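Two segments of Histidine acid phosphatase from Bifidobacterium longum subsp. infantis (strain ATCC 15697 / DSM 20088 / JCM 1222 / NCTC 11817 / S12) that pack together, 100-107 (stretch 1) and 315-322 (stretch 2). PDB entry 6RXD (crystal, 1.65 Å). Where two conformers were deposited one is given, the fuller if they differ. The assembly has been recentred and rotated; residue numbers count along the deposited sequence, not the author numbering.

Stretch 1, residues 100-107: LTGQGAQQ
Stretch 2 (315-322) AADMHNEN

The first turn of a helix exposes amide hydrogens that no backbone carbonyl can satisfy, and proteins commonly answer them with side chains, water and distant segments. Stretches 100-107 and 315-322 of this histidine acid phosphatase, more than 200 residues apart in one chain, illustrate the principle. Stretch 1 leaves an extended L100 (phi/psi -57/140) and T101 (-90/171) to enter a helix at G102, with values near -62/-41 through Q107 and i to i+4 bonds beginning with A105 N to T101 O at 3.0 Å. T101 is the N-cap: its p rotamer brings T101 OG1 within 3.1 Å of G104 N, from which it accepts.

Stretch 2 begins as the last part of a helix. A315 lies beyond reach, but the carbonyl of A316 receives Q103, whose chain is extended (chi1 and chi2 both t, chi3 97°); Q103 NE2 donates to A316 O at 3.1 Å, with a bent N-H...O angle of 137°. At D317 (-74/-22, chi1 m) the backbone again does the work. T101 OG1 donates to D317 O at 3.0 Å, so one hydroxyl caps its own helix and also ties it to the second segment.

M318 (-102/28) turns the chain. M318 CA lies 6.1 Å from T101 CA, and although its CB points away, M318 CG meets T101 CG2 at 4.0 Å, an apolar touch beside the polar network. H319 (-51/-42, chi1 t) contributes mainly its CB, 3.8 Å from Q103 NE2, while its ring leads away from stretch 1.

The 3-10 segment then brings N320 (-69/-24) opposite G102, N320 CA and G102 CA being 5.6 Å apart. With chi1 m and chi2 25°, N320 ND2 passes 3.4 Å from G102 C and donates to Q106 OE1 at 3.0 Å, nearly straight at 171°. The absence of a side chain at G102 matters here: an ideal CB would sit a tight 3.0 Å from N320 ND2. Q106 reaches this amide with chi1 m, chi2 t and chi3 -30°.

The CA-to-CB bond of E321 (-92/-4; chi1 m, chi2 p, chi3 29°) points sideways, but the end of its side chain comes nearer to the start of the helix. E321 OE2 accepts from G102 N at 2.8 Å and 173°, while E321 OE1 lies 3.5 Å from T101 CB. Q103 N, the next free amide, is served by a bridging water instead: water 1 accepts from Q103 N and N320 N, both at 3.0 Å, and donates to D317 O at 2.9 Å and E321 OE1 at 2.7 Å. N322 (-88/83) then leaves the contact.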

# COMPACT_ATOMS: atom_id res chain seq x y z
N LEU A 100 -8.06 5.73 -9.20
CA LEU A 100 -7.26 4.59 -9.64
C LEU A 100 -6.75 4.87 -11.04
O LEU A 100 -7.47 5.41 -11.87
CB LEU A 100 -8.11 3.31 -9.71
CG LEU A 100 -8.25 2.37 -8.52
CD1 LEU A 100 -8.83 1.04 -9.00
CD2 LEU A 100 -6.91 2.15 -7.84
N THR A 101 -5.51 4.49 -11.30
CA THR A 101 -4.96 4.63 -12.64
C THR A 101 -5.23 3.35 -13.43
O THR A 101 -5.69 2.36 -12.87
CB THR A 101 -3.45 4.89 -12.59
OG1 THR A 101 -2.79 3.74 -12.07
CG2 THR A 101 -3.14 6.09 -11.71
N GLY A 102 -4.96 3.38 -14.74
CA GLY A 102 -5.08 2.19 -15.56
C GLY A 102 -4.20 1.07 -15.02
O GLY A 102 -4.60 -0.10 -15.01
N GLN A 103 -3.00 1.43 -14.57
CA GLN A 103 -2.10 0.44 -13.98
C GLN A 103 -2.71 -0.16 -12.71
O GLN A 103 -2.62 -1.37 -12.48
CB GLN A 103 -0.77 1.11 -13.62
CG GLN A 103 0.23 0.18 -12.93
CD GLN A 103 1.48 0.94 -12.49
OE1 GLN A 103 1.61 1.35 -11.34
NE2 GLN A 103 2.41 1.12 -13.42
N GLY A 104 -3.32 0.68 -11.89
CA GLY A 104 -3.92 0.21 -10.64
C GLY A 104 -5.06 -0.77 -10.89
O GLY A 104 -5.26 -1.73 -10.15
N ALA A 105 -5.82 -0.51 -11.95
CA ALA A 105 -6.89 -1.42 -12.33
C ALA A 105 -6.31 -2.75 -12.80
O ALA A 105 -6.80 -3.83 -12.42
CB ALA A 105 -7.75 -0.78 -13.43
N GLN A 106 -5.28 -2.67 -13.64
CA GLN A 106 -4.64 -3.87 -14.18
C GLN A 106 -4.00 -4.72 -13.09
O GLN A 106 -4.01 -5.96 -13.19
CB GLN A 106 -3.62 -3.52 -15.27
CG GLN A 106 -4.27 -2.97 -16.54
CD GLN A 106 -3.27 -2.57 -17.62
OE1 GLN A 106 -2.14 -2.17 -17.33
NE2 GLN A 106 -3.69 -2.67 -18.87
N GLN A 107 -3.44 -4.07 -12.08
CA GLN A 107 -2.82 -4.78 -10.95
C GLN A 107 -3.83 -5.71 -10.31
O GLN A 107 -3.58 -6.90 -10.17
CB GLN A 107 -2.27 -3.80 -9.89
CG GLN A 107 -1.00 -3.05 -10.34
CD GLN A 107 -0.71 -1.82 -9.48
OE1 GLN A 107 -1.57 -1.35 -8.73
NE2 GLN A 107 0.52 -1.29 -9.59
N ALA A 315 4.42 9.34 -11.29
CA ALA A 315 4.52 9.13 -12.74
C ALA A 315 4.65 7.65 -13.06
O ALA A 315 4.07 7.18 -14.04
CB ALA A 315 5.69 9.89 -13.31
N ALA A 316 5.39 6.92 -12.24
CA ALA A 316 5.52 5.47 -12.45
C ALA A 316 4.17 4.78 -12.31
O ALA A 316 3.88 3.81 -13.02
CB ALA A 316 6.53 4.87 -11.48
N ASP A 317 3.36 5.26 -11.37
CA ASP A 317 2.04 4.69 -11.12
C ASP A 317 1.08 5.08 -12.23
O ASP A 317 0.07 4.41 -12.44
CB ASP A 317 1.51 5.19 -9.78
CG ASP A 317 2.29 4.64 -8.61
OD1 ASP A 317 1.97 5.01 -7.46
OD2 ASP A 317 3.21 3.81 -8.85
N MET A 318 1.41 6.17 -12.93
CA MET A 318 0.57 6.67 -14.01
C MET A 318 1.13 6.29 -15.38
O MET A 318 0.91 6.99 -16.37
CB MET A 318 0.39 8.19 -13.92
CG MET A 318 -0.19 8.62 -12.58
SD MET A 318 -0.71 10.36 -12.59
CE MET A 318 -2.18 10.26 -13.61
N HIS A 319 1.85 5.18 -15.42
CA HIS A 319 2.45 4.71 -16.66
C HIS A 319 1.44 4.62 -17.81
O HIS A 319 1.74 5.00 -18.94
CB HIS A 319 3.10 3.35 -16.43
CG HIS A 319 3.76 2.78 -17.64
ND1 HIS A 319 3.08 1.99 -18.55
CD2 HIS A 319 5.03 2.89 -18.10
CE1 HIS A 319 3.91 1.64 -19.52
NE2 HIS A 319 5.10 2.17 -19.27
N ASN A 320 0.24 4.12 -17.53
CA ASN A 320 -0.74 3.93 -18.60
C ASN A 320 -1.25 5.25 -19.16
O ASN A 320 -1.73 5.31 -20.28
CB ASN A 320 -1.92 3.07 -18.15
CG ASN A 320 -1.52 1.65 -17.84
OD1 ASN A 320 -0.37 1.37 -17.50
ND2 ASN A 320 -2.47 0.72 -17.95
N GLU A 321 -1.18 6.30 -18.36
CA GLU A 321 -1.63 7.62 -18.76
C GLU A 321 -0.50 8.42 -19.37
O GLU A 321 -0.70 9.54 -19.82
CB GLU A 321 -2.19 8.37 -17.53
CG GLU A 321 -3.50 7.78 -16.97
CD GLU A 321 -3.30 6.52 -16.16
OE1 GLU A 321 -2.22 6.35 -15.55
OE2 GLU A 321 -4.23 5.68 -16.12
N ASN A 322 0.70 7.85 -19.36
CA ASN A 322 1.87 8.55 -19.89
C ASN A 322 1.95 8.26 -21.37
O ASN A 322 2.67 7.36 -21.80
CB ASN A 322 3.13 8.07 -19.16
CG ASN A 322 4.35 8.88 -19.50
OD1 ASN A 322 4.36 9.67 -20.46
ND2 ASN A 322 5.42 8.68 -18.73
O HOH W 1 -1.31 3.87 -14.98
O HOH W 2 1.51 -0.09 -16.32